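Local coordinates for rhomboid protease GlpG (Haemophilus influenzae, PDB 2NR9), which probably cleaves transmembrane segments of substrate proteins within the membrane as a rhomboid-type serine protease with a serine-histidine catalytic dyad, at residues A[120-133]-A[173-187]. The protein carries 2 engineered substitutions. Sequence-based numbering, arbitrary orientation.
Sequences YAVLGYVFIRDKLN and LIVGLIWGFIDSKLR. With PQE (3,6,12,15,18,21,24-heptaoxahexatriacontan-1-ol), chain E; PA6 ((R)-2-(formyloxy)-3-(phosphonooxy)propyl pentanoate), chain D.
The Tyr125 ring turns an edge toward the indole face of Trp179 in an offset edge-to-face pair, its plane 77° from the five-membered ring. Also at the tyrosine edge, in its plane, sits Asp183 OD2, to which Tyr125 OH donates a very short hydrogen bond of 2.4 Å, a length that is doubtful as it stands. CG of Tyr125 stands anti to the backbone N (chi1 -170°), which brings the ring against Gly180, CD1 lying 3.6 Å from Gly180 N. The bound PQE lies over one face of Trp179; its O47 donates to Asp183 OD1 (2.8 Å) and takes a weak bond from Trp179 NE1. Lys88 forms a salt bridge with the same Asp183 OD2, which probably favours the charged carboxylate. One face of the Arg129 guanidinium rests on the backbone at Asp183 and Ser184, and NE reaches back weakly to Tyr125 OH.

These helices carry the two halves of the rhomboid catalytic dyad, Ser116 and His169, beyond Tyr120 and Leu173. Segments 120-131 and 173-187 run at 32°, their axes 6.5 Å apart at closest, with Gly124 facing Gly176. Ala121 O lies 3.3 Å from Gly176 CA in a CA-H...O contact, answered by Tyr125 CA against Gly176 O. Toward the end predicted to be cytoplasmic, Arg129 fits as a knob among Gly180, Asp183, Ser184 and Arg187, while Asn133 ND2 approaches Ser184 OG to 2.9 Å.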
ATOM      1  N   TYR A 120       0.519   0.612   4.364  1.00 41.71           N
ATOM      2  CA  TYR A 120       1.205  -0.003   5.491  1.00 42.67           C
ATOM      3  C   TYR A 120       2.397  -0.859   5.084  1.00 43.23           C
ATOM      4  O   TYR A 120       3.433  -0.845   5.749  1.00 44.30           O
ATOM      5  CB  TYR A 120       0.228  -0.766   6.383  1.00 45.99           C
ATOM      6  CG  TYR A 120      -0.545   0.161   7.279  1.00 48.64           C
ATOM      7  CD1 TYR A 120      -1.739   0.730   6.857  1.00 50.01           C
ATOM      8  CD2 TYR A 120       0.002   0.606   8.475  1.00 49.71           C
ATOM      9  CE1 TYR A 120      -2.417   1.647   7.650  1.00 51.05           C
ATOM     10  CE2 TYR A 120      -0.668   1.522   9.276  1.00 51.42           C
ATOM     11  CZ  TYR A 120      -1.876   2.040   8.854  1.00 51.44           C
ATOM     12  OH  TYR A 120      -2.551   2.943   9.644  1.00 53.03           O
ATOM     13  N   ALA A 121       2.263  -1.595   3.986  1.00 43.15           N
ATOM     14  CA  ALA A 121       3.390  -2.359   3.472  1.00 43.92           C
ATOM     15  C   ALA A 121       4.503  -1.375   3.109  1.00 44.80           C
ATOM     16  O   ALA A 121       5.667  -1.572   3.460  1.00 44.89           O
ATOM     17  CB  ALA A 121       2.975  -3.163   2.255  1.00 43.30           C
ATOM     18  N   VAL A 122       4.133  -0.306   2.407  1.00 46.57           N
ATOM     19  CA  VAL A 122       5.087   0.731   2.034  1.00 47.37           C
ATOM     20  C   VAL A 122       5.721   1.389   3.271  1.00 48.67           C
ATOM     21  O   VAL A 122       6.943   1.554   3.332  1.00 46.05           O
ATOM     22  CB  VAL A 122       4.442   1.798   1.104  1.00 48.75           C
ATOM     23  CG1 VAL A 122       5.240   3.097   1.126  1.00 48.85           C
ATOM     24  CG2 VAL A 122       4.311   1.249  -0.324  1.00 47.88           C
ATOM     25  N   LEU A 123       4.892   1.747   4.259  1.00 49.58           N
ATOM     26  CA  LEU A 123       5.401   2.339   5.509  1.00 51.29           C
ATOM     27  C   LEU A 123       6.280   1.337   6.252  1.00 51.72           C
ATOM     28  O   LEU A 123       7.306   1.700   6.827  1.00 53.54           O
ATOM     29  CB  LEU A 123       4.254   2.791   6.423  1.00 51.22           C
ATOM     30  CG  LEU A 123       3.296   3.860   5.891  1.00 51.85           C
ATOM     31  CD1 LEU A 123       2.312   4.287   6.981  1.00 51.07           C
ATOM     32  CD2 LEU A 123       4.078   5.059   5.383  1.00 51.60           C
ATOM     33  N   GLY A 124       5.863   0.077   6.254  1.00 51.37           N
ATOM     34  CA  GLY A 124       6.638  -0.972   6.899  1.00 51.07           C
ATOM     35  C   GLY A 124       8.003  -1.145   6.248  1.00 50.52           C
ATOM     36  O   GLY A 124       9.010  -1.315   6.932  1.00 48.06           O
ATOM     37  N   TYR A 125       8.028  -1.118   4.918  1.00 49.96           N
ATOM     38  CA  TYR A 125       9.269  -1.273   4.164  1.00 50.06           C
ATOM     39  C   TYR A 125      10.250  -0.145   4.464  1.00 51.00           C
ATOM     40  O   TYR A 125      11.409  -0.387   4.792  1.00 50.06           O
ATOM     41  CB  TYR A 125       8.980  -1.312   2.668  1.00 49.53           C
ATOM     42  CG  TYR A 125      10.170  -1.708   1.838  1.00 49.21           C
ATOM     43  CD1 TYR A 125      10.428  -3.039   1.566  1.00 48.29           C
ATOM     44  CD2 TYR A 125      11.050  -0.754   1.345  1.00 49.86           C
ATOM     45  CE1 TYR A 125      11.516  -3.414   0.816  1.00 48.47           C
ATOM     46  CE2 TYR A 125      12.148  -1.122   0.589  1.00 49.03           C
ATOM     47  CZ  TYR A 125      12.372  -2.453   0.328  1.00 49.07           C
ATOM     48  OH  TYR A 125      13.460  -2.832  -0.417  1.00 49.40           O
ATOM     49  N   VAL A 126       9.775   1.088   4.349  1.00 52.14           N
ATOM     50  CA  VAL A 126      10.604   2.255   4.609  1.00 54.00           C
ATOM     51  C   VAL A 126      11.098   2.279   6.053  1.00 55.39           C
ATOM     52  O   VAL A 126      12.264   2.581   6.312  1.00 55.39           O
ATOM     53  CB  VAL A 126       9.844   3.557   4.306  1.00 53.49           C
ATOM     54  CG1 VAL A 126      10.663   4.772   4.743  1.00 53.60           C
ATOM     55  CG2 VAL A 126       9.496   3.634   2.825  1.00 52.92           C
ATOM     56  N   PHE A 127      10.209   1.925   6.982  1.00 56.72           N
ATOM     57  CA  PHE A 127      10.523   1.911   8.420  1.00 57.99           C
ATOM     58  C   PHE A 127      11.728   1.050   8.791  1.00 58.68           C
ATOM     59  O   PHE A 127      12.653   1.524   9.448  1.00 59.22           O
ATOM     60  CB  PHE A 127       9.302   1.473   9.245  1.00 58.71           C
ATOM     61  CG  PHE A 127       9.607   1.246  10.713  1.00 59.41           C
ATOM     62  CD1 PHE A 127       9.541   2.291  11.623  1.00 59.46           C
ATOM     63  CD2 PHE A 127       9.973  -0.011  11.173  1.00 59.06           C
ATOM     64  CE1 PHE A 127       9.829   2.085  12.968  1.00 59.61           C
ATOM     65  CE2 PHE A 127      10.268  -0.221  12.513  1.00 59.50           C
ATOM     66  CZ  PHE A 127      10.192   0.827  13.411  1.00 59.22           C
ATOM     67  N   ILE A 128      11.684  -0.233   8.435  1.00 59.11           N
ATOM     68  CA  ILE A 128      12.782  -1.147   8.772  1.00 58.87           C
ATOM     69  C   ILE A 128      14.039  -0.880   7.955  1.00 59.16           C
ATOM     70  O   ILE A 128      15.151  -1.155   8.407  1.00 58.64           O
ATOM     71  CB  ILE A 128      12.372  -2.632   8.654  0.65 58.49           C
ATOM     72  CG1 ILE A 128      11.697  -2.901   7.310  0.65 58.26           C
ATOM     73  CG2 ILE A 128      11.454  -3.024   9.791  0.65 58.79           C
ATOM     74  CD1 ILE A 128      12.627  -2.842   6.138  0.65 58.37           C
ATOM     75  N   ARG A 129      13.859  -0.416   6.724  1.00 59.75           N
ATOM     76  CA  ARG A 129      14.992  -0.044   5.890  1.00 60.88           C
ATOM     77  C   ARG A 129      15.733   1.114   6.536  1.00 60.95           C
ATOM     78  O   ARG A 129      16.949   1.075   6.689  1.00 60.08           O
ATOM     79  CB  ARG A 129      14.527   0.340   4.490  1.00 61.51           C
ATOM     80  CG  ARG A 129      14.487  -0.811   3.507  1.00 62.21           C
ATOM     81  CD  ARG A 129      15.896  -1.211   3.109  1.00 62.43           C
ATOM     82  NE  ARG A 129      15.920  -1.868   1.810  1.00 63.10           N
ATOM     83  CZ  ARG A 129      17.026  -2.143   1.131  1.00 62.52           C
ATOM     84  NH1 ARG A 129      18.213  -1.815   1.627  1.00 62.00           N
ATOM     85  NH2 ARG A 129      16.943  -2.737  -0.050  1.00 62.56           N
ATOM     86  N   ASP A 130      14.986   2.141   6.922  1.00 62.40           N
ATOM     87  CA  ASP A 130      15.561   3.298   7.593  1.00 64.20           C
ATOM     88  C   ASP A 130      16.249   2.855   8.886  1.00 65.60           C
ATOM     89  O   ASP A 130      17.394   3.217   9.150  1.00 65.40           O
ATOM     90  CB  ASP A 130      14.465   4.312   7.914  1.00 64.57           C
ATOM     91  CG  ASP A 130      15.005   5.560   8.575  1.00 65.37           C
ATOM     92  OD1 ASP A 130      14.482   5.933   9.646  1.00 65.66           O
ATOM     93  OD2 ASP A 130      15.990   6.131   8.060  1.00 65.47           O
ATOM     94  N   LYS A 131      15.528   2.073   9.683  1.00 66.95           N
ATOM     95  CA  LYS A 131      16.038   1.539  10.946  1.00 68.41           C
ATOM     96  C   LYS A 131      17.344   0.754  10.784  1.00 68.49           C
ATOM     97  O   LYS A 131      18.254   0.876  11.606  1.00 68.52           O
ATOM     98  CB  LYS A 131      14.965   0.663  11.610  1.00 69.51           C
ATOM     99  CG  LYS A 131      15.495  -0.388  12.580  1.00 71.20           C
ATOM    100  CD  LYS A 131      16.190   0.228  13.784  1.00 72.53           C
ATOM    101  CE  LYS A 131      16.738  -0.861  14.705  1.00 73.12           C
ATOM    102  NZ  LYS A 131      17.533  -0.296  15.834  1.00 73.66           N
ATOM    103  N   LEU A 132      17.444  -0.024   9.712  1.00 68.38           N
ATOM    104  CA  LEU A 132      18.622  -0.862   9.490  1.00 69.86           C
ATOM    105  C   LEU A 132      19.774  -0.121   8.811  1.00 72.67           C
ATOM    106  O   LEU A 132      20.559   0.556   9.468  1.00 72.91           O
ATOM    107  CB  LEU A 132      18.251  -2.117   8.692  1.00 68.34           C
ATOM    108  CG  LEU A 132      17.237  -3.065   9.342  1.00 67.33           C
ATOM    109  CD1 LEU A 132      16.949  -4.253   8.436  1.00 66.71           C
ATOM    110  CD2 LEU A 132      17.738  -3.533  10.705  1.00 67.18           C
ATOM    111  N   ASN A 133      19.874  -0.270   7.496  1.00 76.14           N
ATOM    112  CA  ASN A 133      20.934   0.361   6.720  1.00 79.04           C
ATOM    113  C   ASN A 133      20.815   1.884   6.711  1.00 80.92           C
ATOM    114  O   ASN A 133      21.202   2.536   5.741  1.00 81.09           O
ATOM    115  CB  ASN A 133      20.914  -0.168   5.282  1.00 79.69           C
ATOM    116  CG  ASN A 133      20.938  -1.688   5.215  1.00 79.83           C
ATOM    117  OD1 ASN A 133      20.641  -2.279   4.177  1.00 80.08           O
ATOM    118  ND2 ASN A 133      21.278  -2.327   6.330  1.00 80.17           N
ATOM    119  N   LEU A 173       1.726  -4.153   6.982  1.00 49.81           N
ATOM    120  CA  LEU A 173       2.915  -3.780   7.728  1.00 48.84           C
ATOM    121  C   LEU A 173       3.891  -4.952   7.754  1.00 48.72           C
ATOM    122  O   LEU A 173       5.091  -4.789   7.513  1.00 49.50           O
ATOM    123  CB  LEU A 173       2.520  -3.402   9.153  1.00 48.73           C
ATOM    124  CG  LEU A 173       3.586  -2.803  10.060  1.00 49.09           C
ATOM    125  CD1 LEU A 173       4.155  -1.533   9.438  1.00 48.98           C
ATOM    126  CD2 LEU A 173       3.000  -2.524  11.441  1.00 48.25           C
ATOM    127  N   ILE A 174       3.357  -6.140   8.007  1.00 47.29           N
ATOM    128  CA  ILE A 174       4.162  -7.348   8.103  1.00 48.47           C
ATOM    129  C   ILE A 174       4.859  -7.669   6.790  1.00 47.52           C
ATOM    130  O   ILE A 174       6.042  -8.018   6.772  1.00 45.30           O
ATOM    131  CB  ILE A 174       3.312  -8.553   8.573  1.00 49.36           C
ATOM    132  CG1 ILE A 174       2.903  -8.363  10.038  1.00 50.10           C
ATOM    133  CG2 ILE A 174       4.085  -9.850   8.409  1.00 48.72           C
ATOM    134  CD1 ILE A 174       2.132  -9.545  10.630  1.00 50.45           C
ATOM    135  N   VAL A 175       4.130  -7.547   5.686  1.00 48.06           N
ATOM    136  CA  VAL A 175       4.728  -7.761   4.377  1.00 47.18           C
ATOM    137  C   VAL A 175       5.906  -6.810   4.196  1.00 47.16           C
ATOM    138  O   VAL A 175       6.981  -7.214   3.763  1.00 47.43           O
ATOM    139  CB  VAL A 175       3.719  -7.522   3.242  1.00 46.49           C
ATOM    140  CG1 VAL A 175       4.442  -7.417   1.888  1.00 44.46           C
ATOM    141  CG2 VAL A 175       2.663  -8.625   3.220  1.00 45.56           C
ATOM    142  N   GLY A 176       5.691  -5.537   4.522  1.00 48.27           N
ATOM    143  CA  GLY A 176       6.726  -4.521   4.356  1.00 49.15           C
ATOM    144  C   GLY A 176       7.932  -4.766   5.238  1.00 49.61           C
ATOM    145  O   GLY A 176       9.073  -4.689   4.781  1.00 51.58           O
ATOM    146  N   LEU A 177       7.680  -5.066   6.507  1.00 49.63           N
ATOM    147  CA  LEU A 177       8.756  -5.331   7.458  1.00 51.17           C
ATOM    148  C   LEU A 177       9.625  -6.522   7.036  1.00 51.43           C
ATOM    149  O   LEU A 177      10.853  -6.447   7.079  1.00 52.15           O
ATOM    150  CB  LEU A 177       8.198  -5.549   8.869  1.00 50.18           C
ATOM    151  CG  LEU A 177       7.531  -4.357   9.568  1.00 50.19           C
ATOM    152  CD1 LEU A 177       6.907  -4.793  10.888  1.00 50.25           C
ATOM    153  CD2 LEU A 177       8.524  -3.233   9.795  1.00 50.70           C
ATOM    154  N   ILE A 178       8.988  -7.621   6.641  1.00 51.62           N
ATOM    155  CA  ILE A 178       9.728  -8.813   6.210  1.00 51.14           C
ATOM    156  C   ILE A 178      10.499  -8.562   4.916  1.00 51.92           C
ATOM    157  O   ILE A 178      11.668  -8.933   4.802  1.00 52.20           O
ATOM    158  CB  ILE A 178       8.799 -10.041   6.026  1.00 50.14           C
ATOM    159  CG1 ILE A 178       8.198 -10.464   7.369  1.00 49.35           C
ATOM    160  CG2 ILE A 178       9.566 -11.210   5.410  1.00 48.99           C
ATOM    161  CD1 ILE A 178       7.173 -11.605   7.260  1.00 48.73           C
ATOM    162  N   TRP A 179       9.854  -7.908   3.952  1.00 51.18           N
ATOM    163  CA  TRP A 179      10.492  -7.647   2.671  1.00 50.98           C
ATOM    164  C   TRP A 179      11.721  -6.759   2.860  1.00 51.29           C
ATOM    165  O   TRP A 179      12.787  -7.038   2.318  1.00 51.01           O
ATOM    166  CB  TRP A 179       9.515  -6.980   1.703  1.00 51.21           C
ATOM    167  CG  TRP A 179       9.857  -7.203   0.261  1.00 50.40           C
ATOM    168  CD1 TRP A 179      11.095  -7.115  -0.307  1.00 50.44           C
ATOM    169  CD2 TRP A 179       8.931  -7.385  -0.823  1.00 50.38           C
ATOM    170  NE1 TRP A 179      11.008  -7.320  -1.665  1.00 50.90           N
ATOM    171  CE2 TRP A 179       9.689  -7.473  -2.008  1.00 50.33           C
ATOM    172  CE3 TRP A 179       7.537  -7.518  -0.900  1.00 50.85           C
ATOM    173  CZ2 TRP A 179       9.103  -7.703  -3.259  1.00 49.99           C
ATOM    174  CZ3 TRP A 179       6.956  -7.743  -2.144  1.00 50.47           C
ATOM    175  CH2 TRP A 179       7.740  -7.834  -3.305  1.00 50.23           C
ATOM    176  N   GLY A 180      11.564  -5.701   3.652  1.00 51.51           N
ATOM    177  CA  GLY A 180      12.651  -4.765   3.924  1.00 52.01           C
ATOM    178  C   GLY A 180      13.820  -5.393   4.661  1.00 52.53           C
ATOM    179  O   GLY A 180      14.970  -5.024   4.437  1.00 52.47           O
ATOM    180  N   PHE A 181      13.522  -6.314   5.576  1.00 52.59           N
ATOM    181  CA  PHE A 181      14.559  -7.021   6.320  1.00 51.08           C
ATOM    182  C   PHE A 181      15.369  -7.877   5.351  1.00 52.23           C
ATOM    183  O   PHE A 181      16.602  -7.914   5.407  1.00 52.53           O
ATOM    184  CB  PHE A 181      13.937  -7.902   7.407  1.00 50.74           C
ATOM    185  CG  PHE A 181      14.949  -8.605   8.275  1.00 50.39           C
ATOM    186  CD1 PHE A 181      15.398  -8.022   9.449  1.00 50.18           C
ATOM    187  CD2 PHE A 181      15.452  -9.846   7.912  1.00 49.73           C
ATOM    188  CE1 PHE A 181      16.337  -8.663  10.253  1.00 50.53           C
ATOM    189  CE2 PHE A 181      16.393 -10.489   8.707  1.00 50.41           C
ATOM    190  CZ  PHE A 181      16.839  -9.891   9.879  1.00 49.76           C
ATOM    191  N   ILE A 182      14.667  -8.553   4.453  1.00 52.52           N
ATOM    192  CA  ILE A 182      15.313  -9.385   3.451  1.00 53.83           C
ATOM    193  C   ILE A 182      16.209  -8.552   2.526  1.00 54.53           C
ATOM    194  O   ILE A 182      17.367  -8.895   2.307  1.00 56.50           O
ATOM    195  CB  ILE A 182      14.281 -10.179   2.637  1.00 52.55           C
ATOM    196  CG1 ILE A 182      13.593 -11.210   3.538  1.00 53.17           C
ATOM    197  CG2 ILE A 182      14.949 -10.865   1.452  1.00 53.59           C
ATOM    198  CD1 ILE A 182      12.433 -11.921   2.888  1.00 52.20           C
ATOM    199  N   ASP A 183      15.678  -7.442   2.013  1.00 55.42           N
ATOM    200  CA  ASP A 183      16.458  -6.548   1.146  1.00 57.10           C
ATOM    201  C   ASP A 183      17.654  -5.953   1.876  1.00 58.42           C
ATOM    202  O   ASP A 183      18.725  -5.771   1.294  1.00 59.28           O
ATOM    203  CB  ASP A 183      15.579  -5.429   0.589  1.00 55.86           C
ATOM    204  CG  ASP A 183      14.710  -5.890  -0.549  1.00 56.42           C
ATOM    205  OD1 ASP A 183      14.981  -6.987  -1.092  1.00 55.62           O
ATOM    206  OD2 ASP A 183      13.786  -5.141  -0.936  1.00 55.55           O
ATOM    207  N   SER A 184      17.447  -5.581   3.131  1.00 59.84           N
ATOM    208  CA  SER A 184      18.522  -5.050   3.944  1.00 61.36           C
ATOM    209  C   SER A 184      19.631  -6.098   4.027  1.00 62.42           C
ATOM    210  O   SER A 184      20.806  -5.787   3.831  1.00 62.63           O
ATOM    211  CB  SER A 184      18.010  -4.698   5.341  1.00 61.20           C
ATOM    212  OG  SER A 184      19.064  -4.230   6.167  1.00 62.79           O
ATOM    213  N   LYS A 185      19.240  -7.349   4.264  1.00 63.03           N
ATOM    214  CA  LYS A 185      20.197  -8.449   4.344  1.00 64.48           C
ATOM    215  C   LYS A 185      20.945  -8.659   3.034  1.00 64.85           C
ATOM    216  O   LYS A 185      22.170  -8.766   3.022  1.00 64.70           O
ATOM    217  CB  LYS A 185      19.513  -9.760   4.748  1.00 65.10           C
ATOM    218  CG  LYS A 185      20.442 -10.960   4.616  1.00 66.23           C
ATOM    219  CD  LYS A 185      19.764 -12.284   4.926  1.00 67.10           C
ATOM    220  CE  LYS A 185      20.718 -13.446   4.622  1.00 67.46           C
ATOM    221  NZ  LYS A 185      20.162 -14.778   5.037  1.00 67.84           N
ATOM    222  N   LEU A 186      20.196  -8.782   1.940  1.00 65.47           N
ATOM    223  CA  LEU A 186      20.790  -9.008   0.620  1.00 65.27           C
ATOM    224  C   LEU A 186      21.772  -7.900   0.258  1.00 65.60           C
ATOM    225  O   LEU A 186      22.753  -8.130  -0.444  1.00 64.75           O
ATOM    226  CB  LEU A 186      19.700  -9.130  -0.448  1.00 65.01           C
ATOM    227  CG  LEU A 186      18.740 -10.311  -0.267  1.00 64.92           C
ATOM    228  CD1 LEU A 186      17.694 -10.334  -1.373  1.00 64.67           C
ATOM    229  CD2 LEU A 186      19.515 -11.625  -0.226  1.00 64.92           C
ATOM    230  N   ARG A 187      21.478  -6.698   0.739  1.00 65.86           N
ATOM    231  CA  ARG A 187      22.324  -5.526   0.539  1.00 65.91           C
ATOM    232  C   ARG A 187      23.673  -5.730   1.240  1.00 66.72           C
ATOM    233  O   ARG A 187      24.730  -5.655   0.616  1.00 66.18           O
ATOM    234  CB  ARG A 187      21.610  -4.296   1.117  1.00 65.41           C
ATOM    235  CG  ARG A 187      22.398  -3.007   1.087  1.00 65.71           C
ATOM    236  CD  ARG A 187      22.605  -2.513  -0.320  1.00 65.28           C
ATOM    237  NE  ARG A 187      23.205  -1.184  -0.337  1.00 65.48           N
ATOM    238  CZ  ARG A 187      23.597  -0.559  -1.439  1.00 65.43           C
ATOM    239  NH1 ARG A 187      23.467  -1.150  -2.618  1.00 65.47           N
ATOM    240  NH2 ARG A 187      24.132   0.653  -1.362  1.00 65.73           N
TER
HETATM  241  O47 PQE E 204      13.773  -8.424  -3.113  1.00 73.31           O
HETATM  242  C68 PQE E 204      13.030  -9.650  -3.041  1.00 74.22           C
HETATM  243  C52 PQE E 204      13.447 -10.437  -1.801  1.00 74.30           C
HETATM  244  O70 PQE E 204      12.392 -11.314  -1.399  1.00 74.39           O
HETATM  245  C55 PQE E 204      11.535 -10.704  -0.434  1.00 74.22           C
HETATM  246  C58 PQE E 204      10.492 -11.709   0.038  1.00 74.36           C
HETATM  247  O71 PQE E 204       9.188 -11.145  -0.104  1.00 74.55           O
HETATM  248  C61 PQE E 204       8.627 -10.760   1.154  1.00 74.00           C
HETATM  249  C62 PQE E 204       7.369 -11.581   1.412  1.00 73.54           C
HETATM  250  C63 PQE E 204       6.676 -11.156   2.698  1.00 73.54           C
HETATM  251  C66 PQE E 204       5.294 -11.794   2.798  1.00 73.91           C
HETATM  252  C67 PQE E 204       4.991 -12.226   4.225  1.00 74.77           C
HETATM  253  O72 PQE E 204       4.419 -13.533   4.218  1.00 75.95           O
HETATM  254  C65 PQE E 204       3.006 -13.499   4.418  1.00 76.23           C
HETATM  255  C64 PQE E 204       2.670 -12.544   5.559  1.00 76.70           C
HETATM  256  O73 PQE E 204       1.259 -12.553   5.775  1.00 77.48           O
HETATM  257  C60 PQE E 204       0.888 -11.838   6.955  1.00 77.80           C
HETATM  258  C59 PQE E 204      -0.562 -12.164   7.304  1.00 78.10           C
HETATM  259  O74 PQE E 204      -0.605 -13.018   8.445  1.00 77.91           O
HETATM  260  C57 PQE E 204      -0.430 -12.285   9.655  1.00 78.36           C
HETATM  261  C56 PQE E 204      -1.763 -12.188  10.385  1.00 78.72           C
HETATM  262  O75 PQE E 204      -2.164 -10.824  10.489  1.00 79.37           O
HETATM  263  C54 PQE E 204      -3.573 -10.708  10.673  1.00 80.24           C
HETATM  264  C53 PQE E 204      -3.863  -9.870  11.914  1.00 81.61           C
HETATM  265  O76 PQE E 204      -5.274  -9.698  12.038  1.00 83.02           O
HETATM  266  C51 PQE E 204      -5.634  -9.130  13.295  1.00 84.22           C
HETATM  267  C50 PQE E 204      -6.878  -8.267  13.123  1.00 85.23           C
HETATM  268  C49 PQE E 204      -6.877  -7.114  14.119  1.00 86.43           C
HETATM  269  C48 PQE E 204      -8.207  -7.030  14.860  1.00 87.84           C
HETATM  270  C47 PQE E 204      -7.994  -6.957  16.369  1.00 88.78           C
HETATM  271  C46 PQE E 204      -9.199  -6.332  17.067  1.00 89.67           C
HETATM  272  C45 PQE E 204     -10.095  -7.402  17.685  1.00 90.33           C
HETATM  273  C44 PQE E 204     -11.553  -6.952  17.705  1.00 90.64           C
HETATM  274  C43 PQE E 204     -12.378  -7.805  18.663  1.00 91.00           C
HETATM  275  C42 PQE E 204     -13.671  -7.096  19.056  1.00 91.34           C
HETATM  276  C41 PQE E 204     -13.544  -6.434  20.425  1.00 91.41           C
HETATM  277  C40 PQE E 204     -14.699  -6.814  21.327  1.00 91.24           C
HETATM  278  O32 PA6 D 203      14.027 -18.383   4.118  1.00127.34           O
HETATM  279  C31 PA6 D 203      13.965 -17.163   4.082  1.00127.41           C
HETATM  280  C32 PA6 D 203      13.997 -16.350   5.354  1.00127.55           C
HETATM  281  C33 PA6 D 203      15.442 -16.150   5.796  1.00127.72           C
HETATM  282  C34 PA6 D 203      15.847 -14.683   5.711  1.00127.81           C
HETATM  283  C35 PA6 D 203      14.754 -13.783   6.246  1.00127.86           C
HETATM  284  O31 PA6 D 203      13.859 -16.494   2.795  1.00127.26           O
HETATM  285  C3  PA6 D 203      13.918 -17.247   1.585  1.00127.07           C
HETATM  286  C2  PA6 D 203      13.650 -16.327   0.397  1.00126.94           C
HETATM  287  O21 PA6 D 203      12.307 -15.846   0.456  1.00126.92           O
HETATM  288  C21 PA6 D 203      11.787 -15.252   1.679  1.00126.84           C
HETATM  289  O22 PA6 D 203      10.600 -14.990   1.778  1.00126.71           O
HETATM  290  C1  PA6 D 203      14.622 -15.150   0.421  1.00126.93           C
HETATM  291  O11 PA6 D 203      15.879 -15.565   0.955  1.00126.96           O
HETATM  292  P   PA6 D 203      17.008 -14.478   1.337  1.00126.95           P
HETATM  293  O13 PA6 D 203      16.814 -14.253   2.818  1.00126.91           O
HETATM  294  O14 PA6 D 203      18.310 -15.154   0.978  1.00126.94           O
HETATM  295  O12 PA6 D 203      16.667 -13.287   0.474  1.00127.00           O